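Local coordinates for protein Phikz039 (Pseudomonas phage phikz, PDB 3ZBQ) that is a phage-encoded member of the tubulin family (PhuZ), with a nucleotide-binding domain that holds guanosine-5'-diphosphate in this model, at residues A[102-110]-A[140-151]; A[127-135]-A[162-171]. All coordinates share one frame; numbering follows the deposited sequence.

Contact 1. Residues A[102-110]-A[140-151]; sequences YSMGGASGS and SLRNSSGSLKTF. With GDP (guanosine-5'-diphosphate), chain B.
Met104 and Phe151 make the apolar half of this contact. The methionine chain bends at its last torsion (chi3 67°), which folds CE back toward helix 138-158: CE lies 3.6 Å from Phe151 CE2, and the same methyl touches Leu148 CB. Met104 SD sits 5.1 Å from the centroid of the Phe151 ring, 77° off its normal, so the Met-aromatic contact is made at the edge. At the far side of that ring, Phe151 CE1 lies at the edge of the Tyr102 ring, near its plane, 3.6 Å from Tyr102 OH. That hydroxyl is itself hydrogen-bonded to Ser129.

The polar half lies one to two turns earlier in the helix. Asn143 ND2 gives a hydrogen bond to Gly105 O (2.9 Å, 164° at the hydrogen); the acceptor lies in the amide plane, whereas the nitrogen stands above the plane of the carbonyl. The amide also donates to Lys72 O, which would limit its rotation. Ser147 OG lies 2.9 Å from Met104 O, but its one proton could go instead to Asn143 O. Ser110 CB touches Ser147 OG at 3.2 Å, and Gly105 CA comes within 3.4 Å of Ser144 OG, a hydroxyl bonded to Ser134 O.

Ser110 OG donates to Gly106 O and is hydrogen-bonded to Arg74 NE, bracing the turn from within. The backbone nitrogens of Ala107, Ser108 and Gly109 converge on the terminal phosphate of GDP; Ala107 N to O3B of GDP measures 2.7 Å. Ser103 OG reaches O2A on the other phosphate. The glycine- and serine-rich run from Gly105 to Ser110, leading into helix 109-122, matches the phosphate-binding signature loop of the tubulin/FtsZ family, here backed by helix 138-158.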
loop_
_atom_site.group_PDB
_atom_site.type_symbol
_atom_site.label_atom_id
_atom_site.label_comp_id
_atom_site.label_asym_id
_atom_site.label_seq_id
_atom_site.Cartn_x
_atom_site.Cartn_y
_atom_site.Cartn_z
ATOM N N TYR A 102 0.307 -0.738 4.055
ATOM C CA TYR A 102 -0.989 -1.252 4.550
ATOM C C TYR A 102 -1.502 -2.435 3.736
ATOM O O TYR A 102 -1.112 -2.636 2.584
ATOM C CB TYR A 102 -2.048 -0.135 4.516
ATOM C CG TYR A 102 -2.135 0.572 3.171
ATOM C CD1 TYR A 102 -1.250 1.593 2.847
ATOM C CD2 TYR A 102 -3.105 0.220 2.232
ATOM C CE1 TYR A 102 -1.314 2.240 1.629
ATOM C CE2 TYR A 102 -3.183 0.871 1.002
ATOM C CZ TYR A 102 -2.283 1.878 0.712
ATOM O OH TYR A 102 -2.327 2.542 -0.504
ATOM N N SER A 103 -2.393 -3.223 4.335
ATOM C CA SER A 103 -3.028 -4.310 3.610
ATOM C C SER A 103 -4.228 -3.781 2.832
ATOM O O SER A 103 -4.803 -2.752 3.186
ATOM C CB SER A 103 -3.501 -5.382 4.587
ATOM O OG SER A 103 -4.453 -4.838 5.481
ATOM N N MET A 104 -4.619 -4.501 1.787
ATOM C CA MET A 104 -5.815 -4.160 1.029
ATOM C C MET A 104 -7.071 -4.876 1.539
ATOM O O MET A 104 -8.193 -4.421 1.300
ATOM C CB MET A 104 -5.603 -4.512 -0.441
ATOM C CG MET A 104 -4.512 -3.689 -1.083
ATOM S SD MET A 104 -3.982 -4.360 -2.680
ATOM C CE MET A 104 -5.450 -4.101 -3.669
ATOM N N GLY A 105 -6.885 -5.999 2.211
ATOM C CA GLY A 105 -8.021 -6.833 2.593
ATOM C C GLY A 105 -8.593 -6.546 3.965
ATOM O O GLY A 105 -9.615 -7.120 4.360
ATOM N N GLY A 106 -7.920 -5.667 4.700
ATOM C CA GLY A 106 -8.382 -5.247 6.004
ATOM C C GLY A 106 -9.267 -4.015 5.926
ATOM O O GLY A 106 -9.752 -3.660 4.851
ATOM N N ALA A 107 -9.486 -3.366 7.068
ATOM C CA ALA A 107 -10.397 -2.224 7.150
ATOM C C ALA A 107 -9.688 -0.896 7.408
ATOM O O ALA A 107 -10.049 0.131 6.837
ATOM C CB ALA A 107 -11.440 -2.463 8.239
ATOM N N SER A 108 -8.691 -0.917 8.287
ATOM C CA SER A 108 -8.083 0.316 8.764
ATOM C C SER A 108 -6.933 0.752 7.880
ATOM O O SER A 108 -6.863 1.913 7.473
ATOM C CB SER A 108 -7.622 0.159 10.210
ATOM O OG SER A 108 -8.741 -0.081 11.043
ATOM N N GLY A 109 -6.037 -0.179 7.558
ATOM C CA GLY A 109 -4.932 0.178 6.682
ATOM C C GLY A 109 -5.436 0.567 5.309
ATOM O O GLY A 109 -4.901 1.487 4.683
ATOM N N SER A 110 -6.469 -0.124 4.833
ATOM C CA SER A 110 -6.977 0.096 3.478
ATOM C C SER A 110 -7.877 1.325 3.342
ATOM O O SER A 110 -8.393 1.608 2.260
ATOM C CB SER A 110 -7.739 -1.127 2.997
ATOM O OG SER A 110 -8.993 -1.219 3.666
ATOM N N SER A 140 -12.790 -10.182 2.861
ATOM C CA SER A 140 -11.445 -9.672 2.572
ATOM C C SER A 140 -11.217 -9.508 1.068
ATOM O O SER A 140 -10.484 -8.611 0.629
ATOM C CB SER A 140 -10.369 -10.559 3.197
ATOM O OG SER A 140 -10.347 -11.837 2.599
ATOM N N LEU A 141 -11.842 -10.368 0.268
ATOM C CA LEU A 141 -11.767 -10.217 -1.186
ATOM C C LEU A 141 -12.526 -8.963 -1.610
ATOM O O LEU A 141 -12.067 -8.210 -2.463
ATOM C CB LEU A 141 -12.321 -11.460 -1.890
ATOM C CG LEU A 141 -12.555 -11.368 -3.406
ATOM C CD1 LEU A 141 -11.253 -11.040 -4.169
ATOM C CD2 LEU A 141 -13.147 -12.669 -3.912
ATOM N N ARG A 142 -13.688 -8.743 -1.002
ATOM C CA ARG A 142 -14.456 -7.524 -1.219
ATOM C C ARG A 142 -13.612 -6.297 -0.835
ATOM O O ARG A 142 -13.596 -5.282 -1.548
ATOM C CB ARG A 142 -15.745 -7.580 -0.398
ATOM C CG ARG A 142 -16.706 -6.445 -0.656
ATOM C CD ARG A 142 -17.817 -6.456 0.378
ATOM N NE ARG A 142 -18.414 -7.781 0.493
ATOM C CZ ARG A 142 -19.149 -8.192 1.524
ATOM N NH1 ARG A 142 -19.384 -7.378 2.544
ATOM N NH2 ARG A 142 -19.643 -9.423 1.534
ATOM N N ASN A 143 -12.890 -6.405 0.277
ATOM C CA ASN A 143 -12.014 -5.312 0.702
ATOM C C ASN A 143 -10.865 -5.071 -0.260
ATOM O O ASN A 143 -10.561 -3.914 -0.578
ATOM C CB ASN A 143 -11.476 -5.549 2.115
ATOM C CG ASN A 143 -12.547 -5.391 3.173
ATOM O OD1 ASN A 143 -13.623 -4.847 2.900
ATOM N ND2 ASN A 143 -12.261 -5.860 4.387
ATOM N N SER A 144 -10.225 -6.146 -0.726
ATOM C CA SER A 144 -9.098 -5.993 -1.660
ATOM C C SER A 144 -9.569 -5.431 -3.005
ATOM O O SER A 144 -8.876 -4.603 -3.622
ATOM C CB SER A 144 -8.336 -7.315 -1.846
ATOM O OG SER A 144 -7.664 -7.716 -0.658
ATOM N N SER A 145 -10.748 -5.857 -3.462
ATOM C CA SER A 145 -11.315 -5.292 -4.697
ATOM C C SER A 145 -11.638 -3.810 -4.538
ATOM O O SER A 145 -11.356 -3.001 -5.437
ATOM C CB SER A 145 -12.567 -6.050 -5.140
ATOM O OG SER A 145 -12.267 -7.405 -5.412
ATOM N N GLY A 146 -12.238 -3.453 -3.405
ATOM C CA GLY A 146 -12.500 -2.051 -3.101
ATOM C C GLY A 146 -11.221 -1.234 -2.999
ATOM O O GLY A 146 -11.157 -0.085 -3.440
ATOM N N SER A 147 -10.186 -1.823 -2.410
ATOM C CA SER A 147 -8.909 -1.132 -2.313
ATOM C C SER A 147 -8.315 -0.890 -3.683
ATOM O O SER A 147 -7.733 0.177 -3.934
ATOM C CB SER A 147 -7.926 -1.927 -1.451
ATOM O OG SER A 147 -8.303 -1.878 -0.089
ATOM N N LEU A 148 -8.455 -1.861 -4.588
ATOM C CA LEU A 148 -7.879 -1.681 -5.930
ATOM C C LEU A 148 -8.595 -0.535 -6.635
ATOM O O LEU A 148 -7.966 0.326 -7.270
ATOM C CB LEU A 148 -7.991 -2.973 -6.754
ATOM C CG LEU A 148 -7.486 -2.852 -8.202
ATOM C CD1 LEU A 148 -5.993 -2.519 -8.224
ATOM C CD2 LEU A 148 -7.751 -4.131 -8.987
ATOM N N LYS A 149 -9.919 -0.531 -6.503
ATOM C CA LYS A 149 -10.747 0.544 -7.031
ATOM C C LYS A 149 -10.412 1.874 -6.372
ATOM O O LYS A 149 -10.412 2.919 -7.035
ATOM C CB LYS A 149 -12.231 0.204 -6.841
ATOM C CG LYS A 149 -12.745 -0.846 -7.820
ATOM C CD LYS A 149 -14.123 -1.339 -7.389
ATOM C CE LYS A 149 -14.623 -2.484 -8.265
ATOM N NZ LYS A 149 -14.866 -2.056 -9.663
ATOM N N THR A 150 -10.112 1.831 -5.075
ATOM C CA THR A 150 -9.720 3.025 -4.324
ATOM C C THR A 150 -8.461 3.676 -4.927
ATOM O O THR A 150 -8.390 4.894 -5.047
ATOM C CB THR A 150 -9.493 2.684 -2.842
ATOM O OG1 THR A 150 -10.763 2.341 -2.235
ATOM C CG2 THR A 150 -8.848 3.846 -2.087
ATOM N N PHE A 151 -7.474 2.864 -5.294
ATOM C CA PHE A 151 -6.243 3.405 -5.897
ATOM C C PHE A 151 -6.580 4.239 -7.121
ATOM O O PHE A 151 -5.966 5.276 -7.383
ATOM C CB PHE A 151 -5.300 2.279 -6.321
ATOM C CG PHE A 151 -4.898 1.351 -5.201
ATOM C CD1 PHE A 151 -4.905 1.774 -3.872
ATOM C CD2 PHE A 151 -4.486 0.055 -5.489
ATOM C CE1 PHE A 151 -4.524 0.912 -2.847
ATOM C CE2 PHE A 151 -4.100 -0.818 -4.467
ATOM C CZ PHE A 151 -4.114 -0.387 -3.148
HETATM P PB GDP B . -6.434 -3.727 9.329
HETATM O O1B GDP B . -5.840 -3.554 10.704
HETATM O O2B GDP B . -5.731 -2.829 8.331
HETATM O O3B GDP B . -7.919 -3.462 9.321
HETATM O O3A GDP B . -6.255 -5.239 8.809
HETATM P PA GDP B . -4.921 -6.129 8.919
HETATM O O1A GDP B . -4.436 -6.426 10.318
HETATM O O2A GDP B . -3.821 -5.518 8.076
HETATM O "O5'" GDP B . -5.398 -7.499 8.255
HETATM C "C5'" GDP B . -5.971 -7.532 6.953
HETATM C "C4'" GDP B . -5.296 -8.636 6.142
HETATM O "O4'" GDP B . -3.939 -8.272 5.883
HETATM C "C3'" GDP B . -5.209 -9.968 6.863
HETATM O "O3'" GDP B . -6.401 -10.736 6.631
HETATM C "C2'" GDP B . -3.989 -10.603 6.243
HETATM O "O2'" GDP B . -4.346 -11.197 4.993
HETATM C "C1'" GDP B . -3.107 -9.432 5.874
HETATM N N9 GDP B . -2.040 -9.197 6.870
HETATM C C8 GDP B . -2.157 -8.703 8.118
HETATM N N7 GDP B . -0.944 -8.614 8.717
HETATM C C5 GDP B . -0.019 -9.040 7.834
HETATM C C6 GDP B . 1.452 -9.211 7.806
HETATM O O6 GDP B . 2.162 -8.902 8.796
HETATM N N1 GDP B . 1.995 -9.688 6.671
HETATM C C2 GDP B . 1.259 -10.021 5.589
HETATM N N2 GDP B . 1.865 -10.512 4.480
HETATM N N3 GDP B . -0.084 -9.890 5.548
HETATM C C4 GDP B . -0.755 -9.418 6.621
#

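Contact 2. Residues A[127-135]-A[162-171]; sequences VVSVVIGSY and MIINYHENVE. With GDP (guanosine-5'-diphosphate), chain B.
Two neighbouring parallel strands of a beta-alpha-beta unit, 127-133 and 163-168, pair here, their segment axes 28° apart. The ladder alternates regularly: Ser129 N binds Ile163 O, Asn165 N binds Ser129 O (2.7 Å), Val131 N binds Asn165 O, and the alternation runs on to Asn169 N and Gly133 O. The bond from His167 N to Val131 O is the most bent, at 137°. Where the strands begin, a water takes over, accepting from Ile163 N and donating to Val127 O.

On the face of Val130 and Ile132, His167 NE2 donates to Asn165 OD1 (2.6 Å), and Val130 CG1 packs 3.7 Å from that oxygen. Further along the chain, Asn169 presents its amide to GDP: OD1 accepts from N2 of the base (2.9 Å) while ND2 gives to N3 (3.1 Å) and to O2' of the ribose. Ile132 CG2 packs against Asn169 OD1.

On the face of Val131, Tyr166 and Glu168, the Tyr166 ring lies by Gly133, its OH 3.6 Å from Gly133 CA. Tyr135, from the chain after strand 127-133, crosses Glu168 at about a right angle; its OH donates to Glu168 OE2 (2.9 Å) from above the carboxylate plane, and Arg291 also binds this hydroxyl. Helix 284-304 covers Ile164 and Tyr166, helix 175-192 packs on Ile132, Asn165 and His167, strand 97-103 pairs with the edge of 127-133 away from 163-168, and strand 222-227 is the next neighbour of 163-168.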
loop_
_atom_site.group_PDB
_atom_site.type_symbol
_atom_site.label_atom_id
_atom_site.label_comp_id
_atom_site.label_asym_id
_atom_site.label_seq_id
_atom_site.Cartn_x
_atom_site.Cartn_y
_atom_site.Cartn_z
ATOM N N VAL A 127 4.656 10.234 -3.252
ATOM C CA VAL A 127 4.172 9.145 -2.408
ATOM C C VAL A 127 4.260 7.806 -3.134
ATOM O O VAL A 127 3.935 7.706 -4.322
ATOM C CB VAL A 127 2.690 9.366 -2.005
ATOM C CG1 VAL A 127 2.234 8.303 -0.967
ATOM C CG2 VAL A 127 2.463 10.770 -1.450
ATOM N N VAL A 128 4.688 6.774 -2.411
ATOM C CA VAL A 128 4.609 5.402 -2.909
ATOM C C VAL A 128 3.892 4.556 -1.861
ATOM O O VAL A 128 4.113 4.740 -0.668
ATOM C CB VAL A 128 6.014 4.818 -3.161
ATOM C CG1 VAL A 128 5.936 3.321 -3.424
ATOM C CG2 VAL A 128 6.676 5.540 -4.335
ATOM N N SER A 129 3.026 3.654 -2.299
ATOM C CA SER A 129 2.368 2.726 -1.378
ATOM C C SER A 129 2.948 1.334 -1.515
ATOM O O SER A 129 3.179 0.851 -2.635
ATOM C CB SER A 129 0.861 2.660 -1.639
ATOM O OG SER A 129 0.210 3.805 -1.120
ATOM N N VAL A 130 3.154 0.679 -0.377
ATOM C CA VAL A 130 3.524 -0.731 -0.365
ATOM C C VAL A 130 2.336 -1.482 0.246
ATOM O O VAL A 130 1.965 -1.242 1.395
ATOM C CB VAL A 130 4.845 -0.977 0.412
ATOM C CG1 VAL A 130 5.211 -2.449 0.376
ATOM C CG2 VAL A 130 5.990 -0.147 -0.211
ATOM N N VAL A 131 1.696 -2.328 -0.561
ATOM C CA VAL A 131 0.389 -2.892 -0.202
ATOM C C VAL A 131 0.317 -4.409 -0.349
ATOM O O VAL A 131 1.119 -5.010 -1.067
ATOM C CB VAL A 131 -0.748 -2.223 -1.020
ATOM C CG1 VAL A 131 -0.670 -0.691 -0.888
ATOM C CG2 VAL A 131 -0.661 -2.618 -2.507
ATOM N N ILE A 132 -0.653 -5.020 0.341
ATOM C CA ILE A 132 -0.821 -6.478 0.368
ATOM C C ILE A 132 -2.238 -6.890 -0.028
ATOM O O ILE A 132 -3.211 -6.523 0.642
ATOM C CB ILE A 132 -0.518 -7.062 1.776
ATOM C CG1 ILE A 132 0.877 -6.639 2.246
ATOM C CG2 ILE A 132 -0.643 -8.589 1.779
ATOM C CD1 ILE A 132 1.122 -6.836 3.738
ATOM N N GLY A 133 -2.359 -7.657 -1.111
ATOM C CA GLY A 133 -3.664 -8.152 -1.529
ATOM C C GLY A 133 -3.995 -9.469 -0.845
ATOM O O GLY A 133 -3.109 -10.300 -0.629
ATOM N N SER A 134 -5.261 -9.665 -0.485
ATOM C CA SER A 134 -5.676 -10.933 0.121
ATOM C C SER A 134 -7.116 -11.260 -0.240
ATOM O O SER A 134 -7.879 -10.390 -0.677
ATOM C CB SER A 134 -5.470 -10.928 1.645
ATOM O OG SER A 134 -6.322 -9.997 2.300
ATOM N N TYR A 135 -7.497 -12.519 -0.055
ATOM C CA TYR A 135 -8.810 -12.959 -0.483
ATOM C C TYR A 135 -9.188 -14.241 0.227
ATOM O O TYR A 135 -9.796 -15.120 -0.386
ATOM C CB TYR A 135 -8.837 -13.185 -1.994
ATOM C CG TYR A 135 -7.578 -13.809 -2.526
ATOM C CD1 TYR A 135 -7.380 -15.182 -2.485
ATOM C CD2 TYR A 135 -6.581 -13.016 -3.085
ATOM C CE1 TYR A 135 -6.217 -15.750 -2.979
ATOM C CE2 TYR A 135 -5.423 -13.569 -3.574
ATOM C CZ TYR A 135 -5.241 -14.929 -3.519
ATOM O OH TYR A 135 -4.074 -15.457 -4.028
ATOM N N MET A 162 -1.509 7.208 -8.539
ATOM C CA MET A 162 -1.163 6.570 -7.290
ATOM C C MET A 162 -0.251 5.389 -7.579
ATOM O O MET A 162 -0.610 4.487 -8.335
ATOM C CB MET A 162 -2.428 6.107 -6.554
ATOM C CG MET A 162 -2.118 5.538 -5.223
ATOM S SD MET A 162 -3.586 5.315 -4.230
ATOM C CE MET A 162 -2.797 4.531 -2.835
ATOM N N ILE A 163 0.940 5.411 -6.990
ATOM C CA ILE A 163 1.946 4.389 -7.244
ATOM C C ILE A 163 1.833 3.303 -6.183
ATOM O O ILE A 163 1.967 3.573 -4.986
ATOM C CB ILE A 163 3.372 4.988 -7.181
ATOM C CG1 ILE A 163 3.544 6.093 -8.219
ATOM C CG2 ILE A 163 4.431 3.895 -7.341
ATOM C CD1 ILE A 163 4.749 6.971 -7.956
ATOM N N ILE A 164 1.598 2.068 -6.621
ATOM C CA ILE A 164 1.519 0.959 -5.684
ATOM C C ILE A 164 2.580 -0.105 -5.982
ATOM O O ILE A 164 2.805 -0.495 -7.141
ATOM C CB ILE A 164 0.097 0.333 -5.636
ATOM C CG1 ILE A 164 -0.217 -0.403 -6.938
ATOM C CG2 ILE A 164 -0.955 1.404 -5.373
ATOM C CD1 ILE A 164 -1.465 -1.301 -6.847
ATOM N N ASN A 165 3.257 -0.530 -4.920
ATOM C CA ASN A 165 4.152 -1.674 -4.965
ATOM C C ASN A 165 3.367 -2.839 -4.370
ATOM O O ASN A 165 3.067 -2.848 -3.172
ATOM C CB ASN A 165 5.429 -1.364 -4.179
ATOM C CG ASN A 165 6.352 -2.551 -4.068
ATOM O OD1 ASN A 165 6.449 -3.173 -3.009
ATOM N ND2 ASN A 165 7.049 -2.872 -5.154
ATOM N N TYR A 166 3.007 -3.804 -5.219
ATOM C CA TYR A 166 1.987 -4.798 -4.868
ATOM C C TYR A 166 2.535 -6.163 -4.458
ATOM O O TYR A 166 3.413 -6.732 -5.120
ATOM C CB TYR A 166 1.000 -4.967 -6.033
ATOM C CG TYR A 166 -0.046 -6.032 -5.757
ATOM C CD1 TYR A 166 -1.119 -5.770 -4.918
ATOM C CD2 TYR A 166 0.049 -7.299 -6.330
ATOM C CE1 TYR A 166 -2.081 -6.737 -4.653
ATOM C CE2 TYR A 166 -0.910 -8.277 -6.073
ATOM C CZ TYR A 166 -1.968 -7.989 -5.240
ATOM O OH TYR A 166 -2.921 -8.957 -4.970
ATOM N N HIS A 167 1.976 -6.709 -3.380
ATOM C CA HIS A 167 2.365 -8.017 -2.897
ATOM C C HIS A 167 1.094 -8.777 -2.622
ATOM O O HIS A 167 0.179 -8.248 -2.023
ATOM C CB HIS A 167 3.176 -7.893 -1.608
ATOM C CG HIS A 167 4.435 -7.106 -1.788
ATOM N ND1 HIS A 167 5.667 -7.703 -1.914
ATOM C CD2 HIS A 167 4.643 -5.773 -1.911
ATOM C CE1 HIS A 167 6.588 -6.771 -2.111
ATOM N NE2 HIS A 167 5.991 -5.591 -2.109
ATOM N N GLU A 168 1.043 -10.015 -3.069
ATOM C CA GLU A 168 -0.145 -10.822 -2.836
ATOM C C GLU A 168 0.099 -11.851 -1.759
ATOM O O GLU A 168 1.114 -12.555 -1.790
ATOM C CB GLU A 168 -0.518 -11.516 -4.132
ATOM C CG GLU A 168 -1.848 -12.216 -4.086
ATOM C CD GLU A 168 -2.279 -12.618 -5.464
ATOM O OE1 GLU A 168 -2.530 -11.712 -6.292
ATOM O OE2 GLU A 168 -2.344 -13.833 -5.716
ATOM N N ASN A 169 -0.823 -11.939 -0.799
ATOM C CA ASN A 169 -0.831 -13.056 0.130
ATOM C C ASN A 169 -1.425 -14.238 -0.621
ATOM O O ASN A 169 -2.634 -14.487 -0.557
ATOM C CB ASN A 169 -1.682 -12.750 1.372
ATOM C CG ASN A 169 -0.905 -12.014 2.463
ATOM O OD1 ASN A 169 0.316 -11.856 2.384
ATOM N ND2 ASN A 169 -1.616 -11.580 3.507
ATOM N N VAL A 170 -0.577 -14.935 -1.370
ATOM C CA VAL A 170 -1.019 -16.100 -2.117
ATOM C C VAL A 170 -1.497 -17.145 -1.124
ATOM O O VAL A 170 -0.774 -17.523 -0.200
ATOM C CB VAL A 170 0.089 -16.670 -3.015
ATOM C CG1 VAL A 170 -0.432 -17.865 -3.783
ATOM C CG2 VAL A 170 0.556 -15.603 -4.009
ATOM N N GLU A 171 -2.743 -17.565 -1.294
ATOM C CA GLU A 171 -3.342 -18.568 -0.435
ATOM C C GLU A 171 -2.400 -19.763 -0.294
ATOM O O GLU A 171 -2.010 -20.374 -1.296
ATOM C CB GLU A 171 -4.672 -18.995 -1.049
ATOM C CG GLU A 171 -5.514 -19.910 -0.217
ATOM C CD GLU A 171 -6.785 -20.310 -0.951
ATOM O OE1 GLU A 171 -6.713 -20.595 -2.172
ATOM O OE2 GLU A 171 -7.856 -20.350 -0.303
HETATM P PB GDP B . -6.434 -3.727 9.329
HETATM O O1B GDP B . -5.840 -3.554 10.704
HETATM O O2B GDP B . -5.731 -2.829 8.331
HETATM O O3B GDP B . -7.919 -3.462 9.321
HETATM O O3A GDP B . -6.255 -5.239 8.809
HETATM P PA GDP B . -4.921 -6.129 8.919
HETATM O O1A GDP B . -4.436 -6.426 10.318
HETATM O O2A GDP B . -3.821 -5.518 8.076
HETATM O "O5'" GDP B . -5.398 -7.499 8.255
HETATM C "C5'" GDP B . -5.971 -7.532 6.953
HETATM C "C4'" GDP B . -5.296 -8.636 6.142
HETATM O "O4'" GDP B . -3.939 -8.272 5.883
HETATM C "C3'" GDP B . -5.209 -9.968 6.863
HETATM O "O3'" GDP B . -6.401 -10.736 6.631
HETATM C "C2'" GDP B . -3.989 -10.603 6.243
HETATM O "O2'" GDP B . -4.346 -11.197 4.993
HETATM C "C1'" GDP B . -3.107 -9.432 5.874
HETATM N N9 GDP B . -2.040 -9.197 6.870
HETATM C C8 GDP B . -2.157 -8.703 8.118
HETATM N N7 GDP B . -0.944 -8.614 8.717
HETATM C C5 GDP B . -0.019 -9.040 7.834
HETATM C C6 GDP B . 1.452 -9.211 7.806
HETATM O O6 GDP B . 2.162 -8.902 8.796
HETATM N N1 GDP B . 1.995 -9.688 6.671
HETATM C C2 GDP B . 1.259 -10.021 5.589
HETATM N N2 GDP B . 1.865 -10.512 4.480
HETATM N N3 GDP B . -0.084 -9.890 5.548
HETATM C C4 GDP B . -0.755 -9.418 6.621
HETATM O O HOH W 1 1.377 7.383 -5.051
HETATM O O HOH W 2 0.667 5.446 -3.400
HETATM O O HOH W 3 -5.156 -14.300 0.485
#

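Overall arrangement
From the N terminus the chain runs up strand 97-103, turns at the GDP phosphates, returns through helix 109-122 and runs along strand 127-133 parallel to the first. Helix 138-158 follows, and contact 1 closes the first loop by bringing that helix back onto 102-110. Strand 163-168 then closes contact 2 beside 127-133. Because the four segments alternate in sequence, the two loops cross. Their centres lie about 9 Å apart, and Met104 N probably bonds to Ile132 O (2.7 Å). Contact 1 sets helix 138-158 on the end of strand 97-103 and the loop after it, reaching the phosphates; contact 2 pairs the strands before and after that helix, reaching base and ribose.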